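Local structure of YceI-like domain protein (Burkholderia cenocepacia BC7, 5IXH) at residues L128-R132 with S133-V137. The protein binds octaprenyl diphosphate in a lipocalin-like beta barrel and probably captures antibiotics outside the cell. Sequence-based numbering, arbitrary orientation.
With OTP ((2E,6E,10E,14E,18E,22E,26E)-3,7,11,15,19,23,27,31-octamethyldotriaconta-2,6,10,14,18,22,26,30-octaenyl trihydrogen diphosphate), chain C.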
loop_
_atom_site.group_PDB
_atom_site.type_symbol
_atom_site.label_atom_id
_atom_site.label_comp_id
_atom_site.label_asym_id
_atom_site.label_seq_id
_atom_site.Cartn_x
_atom_site.Cartn_y
_atom_site.Cartn_z
ATOM N N LEU A 128 -2.962 2.504 5.676
ATOM C CA LEU A 128 -3.860 1.367 5.760
ATOM C C LEU A 128 -3.230 0.273 6.614
ATOM O O LEU A 128 -2.230 -0.323 6.200
ATOM C CB LEU A 128 -4.120 0.797 4.369
ATOM C CG LEU A 128 -5.006 -0.458 4.375
ATOM C CD1 LEU A 128 -6.407 -0.172 4.871
ATOM C CD2 LEU A 128 -5.024 -1.058 2.978
ATOM N N PRO A 129 -3.809 -0.016 7.783
ATOM C CA PRO A 129 -3.297 -1.160 8.547
ATOM C C PRO A 129 -3.890 -2.459 8.021
ATOM O O PRO A 129 -5.091 -2.548 7.736
ATOM C CB PRO A 129 -3.781 -0.885 9.970
ATOM C CG PRO A 129 -4.974 -0.000 9.818
ATOM C CD PRO A 129 -4.817 0.761 8.526
ATOM N N ILE A 130 -3.032 -3.459 7.862
ATOM C CA ILE A 130 -3.474 -4.788 7.483
ATOM C C ILE A 130 -2.820 -5.817 8.380
ATOM O O ILE A 130 -1.824 -5.527 9.052
ATOM C CB ILE A 130 -3.130 -5.120 6.016
ATOM C CG1 ILE A 130 -1.612 -5.189 5.756
ATOM C CG2 ILE A 130 -3.813 -4.108 5.061
ATOM C CD1 ILE A 130 -1.249 -5.925 4.443
ATOM N N LYS A 131 -3.362 -7.023 8.356
ATOM C CA LYS A 131 -2.696 -8.175 8.939
ATOM C C LYS A 131 -2.006 -8.928 7.811
ATOM O O LYS A 131 -2.651 -9.381 6.880
ATOM C CB LYS A 131 -3.715 -9.094 9.608
ATOM C CG LYS A 131 -4.341 -8.512 10.853
ATOM C CD LYS A 131 -5.300 -9.502 11.506
ATOM C CE LYS A 131 -5.571 -9.147 12.964
ATOM N NZ LYS A 131 -5.651 -7.675 13.192
ATOM N N ARG A 132 -0.693 -9.081 7.915
ATOM C CA ARG A 132 0.049 -9.822 6.898
ATOM C C ARG A 132 -0.475 -11.238 6.742
ATOM O O ARG A 132 -0.483 -11.784 5.630
ATOM C CB ARG A 132 1.561 -9.811 7.170
ATOM C CG ARG A 132 2.012 -10.534 8.439
ATOM C CD ARG A 132 3.496 -10.315 8.694
ATOM N NE ARG A 132 3.930 -11.003 9.900
ATOM C CZ ARG A 132 4.156 -12.309 9.983
ATOM N NH1 ARG A 132 4.010 -13.096 8.915
ATOM N NH2 ARG A 132 4.541 -12.828 11.141
ATOM N N SER A 133 -0.914 -11.834 7.851
ATOM C CA SER A 133 -1.433 -13.206 7.823
ATOM C C SER A 133 -2.669 -13.356 6.923
ATOM O O SER A 133 -2.882 -14.425 6.356
ATOM C CB SER A 133 -1.791 -13.689 9.240
ATOM O OG SER A 133 -2.784 -12.854 9.812
ATOM N N ALA A 134 -3.462 -12.290 6.781
ATOM C CA ALA A 134 -4.658 -12.333 5.950
ATOM C C ALA A 134 -4.324 -12.576 4.485
ATOM O O ALA A 134 -5.158 -13.054 3.721
ATOM C CB ALA A 134 -5.434 -11.041 6.083
ATOM N N PHE A 135 -3.105 -12.231 4.089
ATOM C CA PHE A 135 -2.651 -12.420 2.722
ATOM C C PHE A 135 -1.561 -13.502 2.611
ATOM O O PHE A 135 -0.912 -13.637 1.588
ATOM C CB PHE A 135 -2.142 -11.078 2.177
ATOM C CG PHE A 135 -3.177 -10.001 2.198
ATOM C CD1 PHE A 135 -4.045 -9.856 1.130
ATOM C CD2 PHE A 135 -3.320 -9.147 3.302
ATOM C CE1 PHE A 135 -5.025 -8.906 1.141
ATOM C CE2 PHE A 135 -4.298 -8.182 3.311
ATOM C CZ PHE A 135 -5.162 -8.057 2.230
ATOM N N ASN A 136 -1.397 -14.237 3.716
ATOM C CA ASN A 136 -0.420 -15.312 3.824
ATOM C C ASN A 136 1.005 -14.789 3.567
ATOM O O ASN A 136 1.844 -15.524 3.050
ATOM C CB ASN A 136 -0.797 -16.468 2.874
ATOM C CG ASN A 136 -0.540 -17.828 3.476
ATOM O OD1 ASN A 136 -0.720 -18.034 4.677
ATOM N ND2 ASN A 136 -0.095 -18.768 2.647
ATOM N N VAL A 137 1.286 -13.535 3.927
ATOM C CA VAL A 137 2.615 -12.929 3.796
ATOM C C VAL A 137 3.411 -13.179 5.081
ATOM O O VAL A 137 3.151 -12.591 6.133
ATOM C CB VAL A 137 2.521 -11.431 3.472
ATOM C CG1 VAL A 137 3.907 -10.773 3.503
ATOM C CG2 VAL A 137 1.870 -11.250 2.096
HETATM O O7 OTP C . 16.581 -10.173 15.184
HETATM P P2 OTP C . 15.477 -10.768 14.334
HETATM O O5 OTP C . 15.730 -12.245 14.129
HETATM O O6 OTP C . 14.142 -10.574 15.021
HETATM O O4 OTP C . 15.439 -10.042 12.924
HETATM P P1 OTP C . 14.643 -10.575 11.656
HETATM O O2 OTP C . 15.486 -11.583 10.907
HETATM O O3 OTP C . 13.342 -11.217 12.087
HETATM O O1 OTP C . 14.359 -9.328 10.714
HETATM C C40 OTP C . 13.053 -9.006 10.265
HETATM C C39 OTP C . 13.304 -7.999 9.148
HETATM C C37 OTP C . 12.317 -7.362 8.454
HETATM C C38 OTP C . 12.795 -6.392 7.373
HETATM C C36 OTP C . 10.806 -7.583 8.698
HETATM C C35 OTP C . 10.122 -7.817 7.336
HETATM C C34 OTP C . 8.664 -7.320 7.326
HETATM C C32 OTP C . 8.041 -7.105 6.118
HETATM C C33 OTP C . 8.773 -7.349 4.793
HETATM C C31 OTP C . 6.583 -6.613 6.086
HETATM C C30 OTP C . 5.762 -7.498 5.125
HETATM C C29 OTP C . 5.053 -6.521 4.182
HETATM C C27 OTP C . 3.694 -6.532 3.991
HETATM C C28 OTP C . 2.728 -7.511 4.661
HETATM C C26 OTP C . 3.150 -5.466 3.038
HETATM C C25 OTP C . 2.111 -6.055 2.074
HETATM C C24 OTP C . 1.747 -4.777 1.308
HETATM C C22 OTP C . 1.934 -4.658 -0.041
HETATM C C23 OTP C . 2.484 -5.784 -0.921
HETATM C C21 OTP C . 1.537 -3.320 -0.663
HETATM C C20 OTP C . 0.121 -3.530 -1.199
HETATM C C19 OTP C . -0.485 -2.128 -1.323
HETATM C C17 OTP C . -1.132 -1.720 -2.470
HETATM C C18 OTP C . -1.271 -2.667 -3.664
HETATM C C16 OTP C . -1.749 -0.316 -2.591
HETATM C C15 OTP C . -1.416 0.588 -1.389
HETATM C C14 OTP C . -2.370 1.792 -1.431
HETATM C C12 OTP C . -3.638 1.694 -0.903
HETATM C C13 OTP C . -4.168 0.422 -0.231
HETATM C C11 OTP C . -4.595 2.894 -0.947
HETATM C C10 OTP C . -4.281 3.849 -2.106
HETATM C C9 OTP C . -5.506 4.774 -2.177
HETATM C C7 OTP C . -5.723 5.595 -3.253
HETATM C C8 OTP C . -4.746 5.624 -4.429
HETATM C C6 OTP C . -6.987 6.475 -3.231
HETATM C C5 OTP C . -6.658 7.904 -3.669
HETATM C C4 OTP C . -7.783 8.768 -3.070
HETATM C C2 OTP C . -8.809 9.328 -3.795
HETATM C C3 OTP C . -9.837 10.157 -3.025
HETATM C C1 OTP C . -8.959 9.164 -5.310
#
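Arg132 and Val137 face each other across a tight turn, joined by one side-chain and one backbone hydrogen bond. The guanidinium donates from NH1 to Val137 O at 3.0 Å, edge-on and nearly straight (160°): the acceptor lies in the guanidinium plane, and the donor lies in the carbonyl plane on a lone pair. In return, Arg132 O accepts Val137 N at 3.0 Å and Phe135 N at 3.1 Å, the two donors arriving from opposite faces of its plane. One residue earlier, Lys131 O accepts Ala134 N at 3.0 Å, a bond of the 3-10 turn that follows strand 121-131. An apolar aromatic suits the buried site of Phe135: its CD2 edge lies 3.6 Å from Lys131 O, and CE2 meets Ile130 CD1 at 4.0 Å, the two side chains crossing at about a right angle. Leu100 and Ile102 of strand 93-102 extend this apolar packing.

Arginine is suited to its place by length and by five N-H groups. With CG set between backbone N and carbonyl carbon (chi1 65°) and the chain extended to NE, its shaft runs past Val137 O. Beyond the turn, NH1 also bonds Gly138 O, NE takes Ala149 O, and NH2 takes Val148 O and Trp142 O, so one side chain gathers carbonyls from the loop between strands 121-131 and 151-160. Ser133 OG bonds Asp150 OD2 on the same loop.

The turn ends strand 121-131 and lines the barrel's lipid pocket. The octaprenyl chain passes over its apolar parts: methyl C28 sits 3.6 Å from Arg132 CB and near Val137 CG1, while Leu128 CD2 touches C13 deeper in the barrel. With its charged end occupied by backbone carbonyls, Arg132 presents aliphatic carbon to the lipid; the buried positive charge is probably stabilised by those carbonyl oxygens.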